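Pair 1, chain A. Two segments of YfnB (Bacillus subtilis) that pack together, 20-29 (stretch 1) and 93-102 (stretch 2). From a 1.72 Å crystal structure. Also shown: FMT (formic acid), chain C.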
# COMPACT_ATOMS: atom_id res chain seq x y z
N ASP A 20 -0.37 -9.27 -0.83
CA ASP A 20 -1.36 -9.53 0.20
C ASP A 20 -0.72 -9.11 1.54
O ASP A 20 -0.12 -9.93 2.24
CB ASP A 20 -1.77 -11.01 0.15
CG ASP A 20 -2.86 -11.38 1.18
OD1 ASP A 20 -3.23 -10.58 2.05
OD2 ASP A 20 -3.34 -12.51 1.11
N PHE A 21 -0.84 -7.81 1.84
CA PHE A 21 -0.25 -7.26 3.05
C PHE A 21 -0.94 -7.81 4.28
O PHE A 21 -0.28 -8.07 5.29
CB PHE A 21 -0.33 -5.74 3.09
CG PHE A 21 0.32 -5.14 4.31
CD1 PHE A 21 1.71 -4.96 4.34
CD2 PHE A 21 -0.44 -4.83 5.45
CE1 PHE A 21 2.34 -4.41 5.48
CE2 PHE A 21 0.18 -4.30 6.59
CZ PHE A 21 1.57 -4.08 6.60
N GLN A 22 -2.25 -8.03 4.18
CA GLN A 22 -2.95 -8.67 5.34
C GLN A 22 -2.30 -9.98 5.78
O GLN A 22 -2.14 -10.23 6.99
CB GLN A 22 -4.43 -8.90 5.01
CG GLN A 22 -5.18 -7.59 4.72
CD GLN A 22 -5.05 -6.61 5.86
OE1 GLN A 22 -4.40 -5.56 5.76
NE2 GLN A 22 -5.63 -6.97 6.98
N ALA A 23 -1.97 -10.83 4.81
CA ALA A 23 -1.30 -12.06 5.10
C ALA A 23 0.09 -11.86 5.72
O ALA A 23 0.45 -12.56 6.69
CB ALA A 23 -1.23 -12.97 3.85
N ALA A 24 0.88 -10.96 5.13
CA ALA A 24 2.22 -10.65 5.66
C ALA A 24 2.12 -10.10 7.10
O ALA A 24 2.89 -10.52 7.96
CB ALA A 24 2.95 -9.63 4.76
N GLU A 25 1.17 -9.19 7.32
CA GLU A 25 0.94 -8.60 8.65
C GLU A 25 0.52 -9.69 9.64
O GLU A 25 1.05 -9.78 10.77
CB GLU A 25 -0.14 -7.52 8.57
CG GLU A 25 -0.60 -6.96 9.92
CD GLU A 25 -1.69 -5.93 9.75
OE1 GLU A 25 -2.84 -6.32 9.43
OE2 GLU A 25 -1.36 -4.74 9.88
N ALA A 26 -0.40 -10.55 9.21
CA ALA A 26 -0.90 -11.59 10.14
C ALA A 26 0.23 -12.50 10.62
O ALA A 26 0.30 -12.85 11.81
CB ALA A 26 -2.04 -12.42 9.49
N LEU A 27 1.10 -12.90 9.69
CA LEU A 27 2.22 -13.77 10.02
C LEU A 27 3.21 -13.03 10.93
O LEU A 27 3.66 -13.58 11.95
CB LEU A 27 2.90 -14.21 8.70
CG LEU A 27 4.19 -15.04 8.71
CD1 LEU A 27 3.99 -16.31 9.49
CD2 LEU A 27 4.63 -15.28 7.26
N ALA A 28 3.54 -11.79 10.57
CA ALA A 28 4.53 -11.01 11.32
C ALA A 28 4.07 -10.71 12.74
O ALA A 28 4.88 -10.76 13.69
CB ALA A 28 4.86 -9.70 10.59
N LEU A 29 2.79 -10.41 12.91
CA LEU A 29 2.24 -10.21 14.27
C LEU A 29 2.31 -11.51 15.09
O LEU A 29 2.75 -11.51 16.26
CB LEU A 29 0.78 -9.75 14.20
CG LEU A 29 0.49 -8.32 13.73
CD1 LEU A 29 -1.01 -8.16 13.64
CD2 LEU A 29 1.09 -7.27 14.73
N LYS A 93 11.86 -5.96 15.30
CA LYS A 93 11.58 -7.41 15.21
C LYS A 93 10.42 -7.71 14.25
O LYS A 93 10.49 -8.61 13.41
CB LYS A 93 11.28 -8.01 16.61
CG LYS A 93 12.49 -8.04 17.51
CD LYS A 93 12.08 -8.36 18.95
CE LYS A 93 13.27 -8.51 19.86
NZ LYS A 93 13.47 -9.92 20.30
N TYR A 94 9.35 -6.95 14.39
CA TYR A 94 8.19 -7.05 13.54
C TYR A 94 8.59 -6.85 12.07
O TYR A 94 8.15 -7.61 11.16
CB TYR A 94 7.23 -5.93 13.90
CG TYR A 94 5.99 -5.92 13.05
CD1 TYR A 94 5.07 -6.94 13.17
CD2 TYR A 94 5.74 -4.88 12.13
CE1 TYR A 94 3.90 -6.95 12.45
CE2 TYR A 94 4.52 -4.88 11.38
CZ TYR A 94 3.63 -5.95 11.56
OH TYR A 94 2.43 -6.08 10.91
N ARG A 95 9.42 -5.84 11.87
CA ARG A 95 9.83 -5.43 10.51
C ARG A 95 10.52 -6.58 9.76
O ARG A 95 10.29 -6.81 8.54
CB ARG A 95 10.79 -4.21 10.62
CG ARG A 95 11.41 -3.72 9.30
CD ARG A 95 10.36 -3.17 8.36
NE ARG A 95 9.38 -2.23 8.98
CZ ARG A 95 8.31 -1.77 8.36
NH1 ARG A 95 8.09 -2.08 7.08
NH2 ARG A 95 7.45 -0.96 8.99
N ARG A 96 11.40 -7.28 10.46
CA ARG A 96 12.10 -8.42 9.87
C ARG A 96 11.12 -9.50 9.40
O ARG A 96 11.24 -10.01 8.27
CB ARG A 96 13.16 -8.97 10.81
CG ARG A 96 14.10 -9.93 10.12
CD ARG A 96 13.56 -11.35 10.14
NE ARG A 96 13.75 -11.95 11.45
CZ ARG A 96 13.64 -13.24 11.71
NH1 ARG A 96 13.32 -14.10 10.74
NH2 ARG A 96 13.85 -13.68 12.95
N PHE A 97 10.14 -9.82 10.25
CA PHE A 97 9.12 -10.81 9.88
C PHE A 97 8.20 -10.33 8.76
O PHE A 97 7.86 -11.10 7.87
CB PHE A 97 8.24 -11.18 11.07
CG PHE A 97 8.99 -11.84 12.20
CD1 PHE A 97 9.86 -12.90 11.96
CD2 PHE A 97 8.79 -11.39 13.51
CE1 PHE A 97 10.54 -13.54 13.03
CE2 PHE A 97 9.47 -12.02 14.59
CZ PHE A 97 10.34 -13.09 14.34
N LEU A 98 7.82 -9.06 8.80
CA LEU A 98 7.00 -8.49 7.74
C LEU A 98 7.74 -8.59 6.42
O LEU A 98 7.12 -8.85 5.37
CB LEU A 98 6.70 -7.02 8.04
CG LEU A 98 5.61 -6.34 7.20
CD1 LEU A 98 4.22 -6.96 7.56
CD2 LEU A 98 5.61 -4.85 7.46
N GLU A 99 9.06 -8.38 6.46
CA GLU A 99 9.86 -8.37 5.23
C GLU A 99 10.05 -9.75 4.64
O GLU A 99 10.58 -9.88 3.55
CB GLU A 99 11.22 -7.67 5.44
CG GLU A 99 11.05 -6.17 5.55
CD GLU A 99 12.34 -5.39 5.78
OE1 GLU A 99 13.37 -6.00 6.17
OE2 GLU A 99 12.30 -4.15 5.58
N GLU A 100 9.64 -10.79 5.36
CA GLU A 100 9.64 -12.14 4.82
C GLU A 100 8.29 -12.58 4.24
O GLU A 100 8.16 -13.71 3.79
CB GLU A 100 10.12 -13.12 5.87
CG GLU A 100 11.63 -12.95 6.15
CD GLU A 100 12.11 -13.77 7.33
OE1 GLU A 100 11.67 -13.55 8.48
OE2 GLU A 100 12.97 -14.61 7.10
N GLY A 101 7.30 -11.70 4.29
CA GLY A 101 5.96 -12.00 3.76
C GLY A 101 5.80 -11.30 2.42
O GLY A 101 5.74 -10.07 2.37
N HIS A 102 5.75 -12.07 1.34
CA HIS A 102 5.59 -11.49 -0.02
C HIS A 102 4.48 -12.22 -0.77
O HIS A 102 4.56 -12.42 -1.98
CB HIS A 102 6.90 -11.53 -0.83
CG HIS A 102 7.65 -12.82 -0.69
ND1 HIS A 102 7.46 -13.90 -1.52
CD2 HIS A 102 8.57 -13.20 0.24
CE1 HIS A 102 8.21 -14.90 -1.10
NE2 HIS A 102 8.91 -14.50 -0.05
C FMT C . 4.00 -1.31 7.63
O1 FMT C . 3.55 -1.82 8.64
O2 FMT C . 5.02 -0.64 7.62
O HOH W 1 5.21 -11.87 6.97
O HOH W 2 1.00 -3.77 10.41

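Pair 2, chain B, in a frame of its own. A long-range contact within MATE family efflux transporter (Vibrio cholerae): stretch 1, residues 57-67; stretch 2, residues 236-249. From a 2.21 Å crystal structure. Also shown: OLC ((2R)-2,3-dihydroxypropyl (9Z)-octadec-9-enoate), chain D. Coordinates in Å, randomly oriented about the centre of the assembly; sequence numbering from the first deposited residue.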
# COMPACT_ATOMS: atom_id res chain seq x y z
N GLN B 57 1.49 -2.88 13.25
CA GLN B 57 1.54 -3.46 11.91
C GLN B 57 1.72 -2.38 10.85
O GLN B 57 2.48 -2.56 9.90
CB GLN B 57 0.27 -4.26 11.63
CG GLN B 57 0.27 -4.99 10.30
CD GLN B 57 -1.05 -5.67 10.01
OE1 GLN B 57 -2.09 -5.01 9.96
NE2 GLN B 57 -1.03 -6.98 9.83
N MET B 58 1.02 -1.26 11.02
CA MET B 58 1.11 -0.15 10.08
C MET B 58 2.54 0.36 9.97
O MET B 58 3.00 0.71 8.88
CB MET B 58 0.19 0.99 10.50
CG MET B 58 -1.29 0.68 10.39
SD MET B 58 -2.27 2.19 10.50
CE MET B 58 -1.58 2.93 11.98
N VAL B 59 3.23 0.39 11.10
CA VAL B 59 4.62 0.82 11.15
C VAL B 59 5.52 -0.11 10.34
O VAL B 59 6.34 0.35 9.54
CB VAL B 59 5.13 0.90 12.60
CG1 VAL B 59 6.65 1.00 12.64
CG2 VAL B 59 4.50 2.09 13.31
N ILE B 60 5.37 -1.41 10.54
CA ILE B 60 6.16 -2.39 9.80
C ILE B 60 5.84 -2.32 8.31
O ILE B 60 6.75 -2.35 7.48
CB ILE B 60 5.90 -3.83 10.29
CG1 ILE B 60 6.08 -3.93 11.80
CG2 ILE B 60 6.81 -4.82 9.57
CD1 ILE B 60 7.45 -3.51 12.28
N ILE B 61 4.56 -2.22 7.99
CA ILE B 61 4.13 -2.14 6.60
C ILE B 61 4.66 -0.86 5.95
O ILE B 61 5.18 -0.90 4.83
CB ILE B 61 2.60 -2.18 6.47
CG1 ILE B 61 2.07 -3.53 6.98
CG2 ILE B 61 2.16 -1.96 5.03
CD1 ILE B 61 2.70 -4.73 6.30
N GLY B 62 4.56 0.25 6.66
CA GLY B 62 5.08 1.52 6.17
C GLY B 62 6.57 1.46 5.89
O GLY B 62 7.07 2.10 4.96
N ILE B 63 7.29 0.69 6.70
CA ILE B 63 8.73 0.54 6.54
C ILE B 63 9.08 -0.33 5.33
O ILE B 63 9.92 0.05 4.51
CB ILE B 63 9.37 -0.05 7.81
CG1 ILE B 63 9.45 1.03 8.90
CG2 ILE B 63 10.76 -0.60 7.52
CD1 ILE B 63 9.90 0.51 10.25
N GLN B 64 8.42 -1.47 5.21
CA GLN B 64 8.72 -2.40 4.12
C GLN B 64 8.27 -1.84 2.76
O GLN B 64 8.90 -2.13 1.74
CB GLN B 64 8.08 -3.77 4.38
CG GLN B 64 6.59 -3.86 4.09
CD GLN B 64 6.02 -5.22 4.45
OE1 GLN B 64 6.05 -5.64 5.61
NE2 GLN B 64 5.49 -5.92 3.45
N VAL B 65 7.21 -1.05 2.76
CA VAL B 65 6.74 -0.43 1.52
C VAL B 65 7.73 0.65 1.08
O VAL B 65 8.08 0.74 -0.09
CB VAL B 65 5.33 0.17 1.67
CG1 VAL B 65 5.01 1.09 0.51
CG2 VAL B 65 4.30 -0.95 1.75
N GLY B 66 8.20 1.45 2.04
CA GLY B 66 9.21 2.45 1.79
C GLY B 66 10.48 1.89 1.16
O GLY B 66 11.05 2.50 0.25
N LEU B 67 10.91 0.72 1.62
CA LEU B 67 12.08 0.06 1.04
C LEU B 67 11.75 -0.52 -0.33
O LEU B 67 12.60 -0.51 -1.23
CB LEU B 67 12.61 -1.04 1.97
CG LEU B 67 13.81 -1.84 1.44
CD1 LEU B 67 14.95 -0.91 1.04
CD2 LEU B 67 14.28 -2.86 2.46
N ILE B 236 15.42 7.72 -1.45
CA ILE B 236 14.03 7.46 -1.78
C ILE B 236 13.29 6.96 -0.55
O ILE B 236 12.19 7.43 -0.24
CB ILE B 236 13.90 6.39 -2.89
CG1 ILE B 236 14.79 6.73 -4.09
CG2 ILE B 236 12.44 6.25 -3.31
CD1 ILE B 236 14.20 7.77 -5.02
N MET B 237 13.91 6.02 0.15
CA MET B 237 13.28 5.32 1.26
C MET B 237 12.90 6.24 2.42
O MET B 237 11.85 6.06 3.04
CB MET B 237 14.22 4.22 1.76
CG MET B 237 13.72 3.48 2.98
SD MET B 237 14.81 2.13 3.43
CE MET B 237 16.40 2.95 3.37
N GLY B 238 13.76 7.21 2.72
CA GLY B 238 13.49 8.18 3.76
C GLY B 238 12.16 8.90 3.58
O GLY B 238 11.25 8.72 4.39
N PRO B 239 12.05 9.71 2.52
CA PRO B 239 10.81 10.42 2.20
C PRO B 239 9.62 9.49 1.97
O PRO B 239 8.49 9.84 2.31
CB PRO B 239 11.15 11.18 0.92
CG PRO B 239 12.62 11.37 0.98
CD PRO B 239 13.15 10.12 1.63
N ALA B 240 9.87 8.31 1.40
CA ALA B 240 8.81 7.36 1.11
C ALA B 240 8.20 6.80 2.39
O ALA B 240 6.99 6.57 2.47
CB ALA B 240 9.32 6.23 0.23
N MET B 241 9.04 6.56 3.39
CA MET B 241 8.58 6.11 4.70
C MET B 241 7.71 7.16 5.38
O MET B 241 6.68 6.84 5.97
CB MET B 241 9.75 5.75 5.60
CG MET B 241 10.33 4.38 5.37
SD MET B 241 11.61 4.00 6.59
CE MET B 241 12.18 2.42 6.00
N LEU B 242 8.15 8.41 5.30
CA LEU B 242 7.40 9.53 5.87
C LEU B 242 6.00 9.62 5.27
O LEU B 242 5.04 9.96 5.96
CB LEU B 242 8.14 10.84 5.64
CG LEU B 242 9.03 11.33 6.78
CD1 LEU B 242 9.71 12.64 6.40
CD2 LEU B 242 8.20 11.51 8.04
N SER B 243 5.89 9.30 3.98
CA SER B 243 4.61 9.36 3.28
C SER B 243 3.63 8.32 3.81
O SER B 243 2.42 8.52 3.75
CB SER B 243 4.81 9.17 1.78
OG SER B 243 5.52 10.26 1.22
N GLN B 244 4.16 7.21 4.32
CA GLN B 244 3.33 6.16 4.89
C GLN B 244 2.83 6.57 6.27
O GLN B 244 1.84 6.05 6.77
CB GLN B 244 4.11 4.85 4.98
CG GLN B 244 4.75 4.42 3.67
CD GLN B 244 3.73 4.16 2.58
OE1 GLN B 244 2.68 3.57 2.83
NE2 GLN B 244 4.03 4.60 1.37
N LEU B 245 3.53 7.52 6.88
CA LEU B 245 3.22 7.97 8.23
C LEU B 245 2.03 8.93 8.24
O LEU B 245 1.36 9.10 9.26
CB LEU B 245 4.45 8.64 8.86
CG LEU B 245 4.39 9.08 10.32
CD1 LEU B 245 4.35 7.87 11.24
CD2 LEU B 245 5.59 9.97 10.64
N LEU B 246 1.76 9.56 7.10
CA LEU B 246 0.71 10.57 6.99
C LEU B 246 -0.72 10.02 7.09
O LEU B 246 -1.55 10.60 7.79
CB LEU B 246 0.88 11.36 5.69
CG LEU B 246 2.22 12.07 5.48
CD1 LEU B 246 2.23 12.82 4.16
CD2 LEU B 246 2.52 13.02 6.63
N PRO B 247 -1.04 8.91 6.38
CA PRO B 247 -2.42 8.41 6.50
C PRO B 247 -2.88 8.01 7.92
O PRO B 247 -4.07 8.16 8.20
CB PRO B 247 -2.42 7.18 5.57
CG PRO B 247 -1.40 7.51 4.55
CD PRO B 247 -0.31 8.21 5.30
N PRO B 248 -1.98 7.50 8.79
CA PRO B 248 -2.43 7.35 10.18
C PRO B 248 -2.85 8.67 10.82
O PRO B 248 -3.80 8.68 11.60
CB PRO B 248 -1.19 6.79 10.88
CG PRO B 248 -0.50 6.01 9.83
CD PRO B 248 -0.72 6.78 8.55
N LEU B 249 -2.15 9.75 10.49
CA LEU B 249 -2.52 11.07 11.00
C LEU B 249 -3.87 11.48 10.43
O LEU B 249 -4.70 12.07 11.13
CB LEU B 249 -1.45 12.11 10.65
CG LEU B 249 -0.01 11.78 11.05
CD1 LEU B 249 0.89 12.98 10.82
CD2 LEU B 249 0.05 11.32 12.50
C18 OLC D . 2.85 -11.17 0.41
C10 OLC D . 0.93 -4.42 0.95
C9 OLC D . 0.76 -3.59 -0.10
C17 OLC D . 3.44 -9.86 0.86
C11 OLC D . 2.27 -4.49 1.65
C8 OLC D . 1.90 -2.73 -0.60
C16 OLC D . 3.60 -9.86 2.36
C12 OLC D . 2.25 -5.62 2.66
C15 OLC D . 3.43 -8.45 2.91
C13 OLC D . 1.74 -6.88 2.01
C14 OLC D . 1.97 -8.07 2.92

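Both pairs bring two segments together in a steeply crossed, roughly antiparallel arrangement. In pair 1 the helix axes approach to 8.3 Å with 133° between their directions. In pair 2 the values are 8.1 Å and 145°. The central 14 residues superpose with an RMSD of 0.5 Å. The buried areas are also alike, 447 Å² in pair 1 and 454 Å² in pair 2. No hydrogen bond joins the two stretches directly in either pair.

The close spacing rests on small residues. Ala24(A) matches Gly62(B), and Ala28(A) matches Gly66(B). In pair 1, Ala28(A) CB points at the other segment and lies 3.5 Å from Tyr94(A) CE1 and 3.7 Å from Phe97(A) CB. In pair 2 the backbone itself makes the contact. Gly66(B) CA lies 4.1 Å from Ala240(B) CB, and Gly66(B) O lies 3.7 Å from Met237(B) CA. A CB on Gly66(B) would clash with Met241(B) CG.

The other small position changes sides. Gly101(A) faces Ala24(A), and its CA is 4.4 Å from Ala24(A) CA. A CB on Gly101(A) would fall 2.7 Å from Ala24(A) CB, a clash. Its match, Gln244(B), carries a long side chain, but here the facing residue is Gly62(B). Gln244(B) CG packs 3.5 Å from Gly62(B) O.

Leu98(A) matches Met241(B). Leu98(A) is a knob among Phe21(A), Ala24(A), Glu25(A) and Ala28(A), with its CD1 3.8 Å from Phe21(A) CE1. Met241(B) is extended, with chi2 and chi3 both t, and reaches across the other helix, its CE 3.7 Å from Ile63(B) CG2. Ile63(B) occupies the position of Glu25(A).

Tyr94(A) matches Met237(B), and Leu29(A) matches Leu67(B). Both couples are apolar contacts: Leu29(A) CD2 to Tyr94(A) CE1 is 3.6 Å, and Leu67(B) CD1 to Met237(B) SD is 3.9 Å. The tyrosine adds a polar end. Water 2 lies 2.8 Å from Tyr94(A) OH and donates to Glu25(A) OE2 at 2.6 Å, so it bridges the two side chains. Water 1 donates to Ala24(A) O and Phe97(A) O, both at 2.9 Å, linking the two backbones.

The segments differ in their course. Asp20(A) caps the first helix of pair 1, its OD1 accepting from Ala23(A) N at 3.0 Å. Its match, Met58(B), lies within a continuing helix, and Met58(B) CE packs 3.9 Å from Pro248(B) CG. Pair 1 has a type I turn from Leu98(A) to Gly101(A), whereas the second helix of pair 2 runs on with kinks at its prolines.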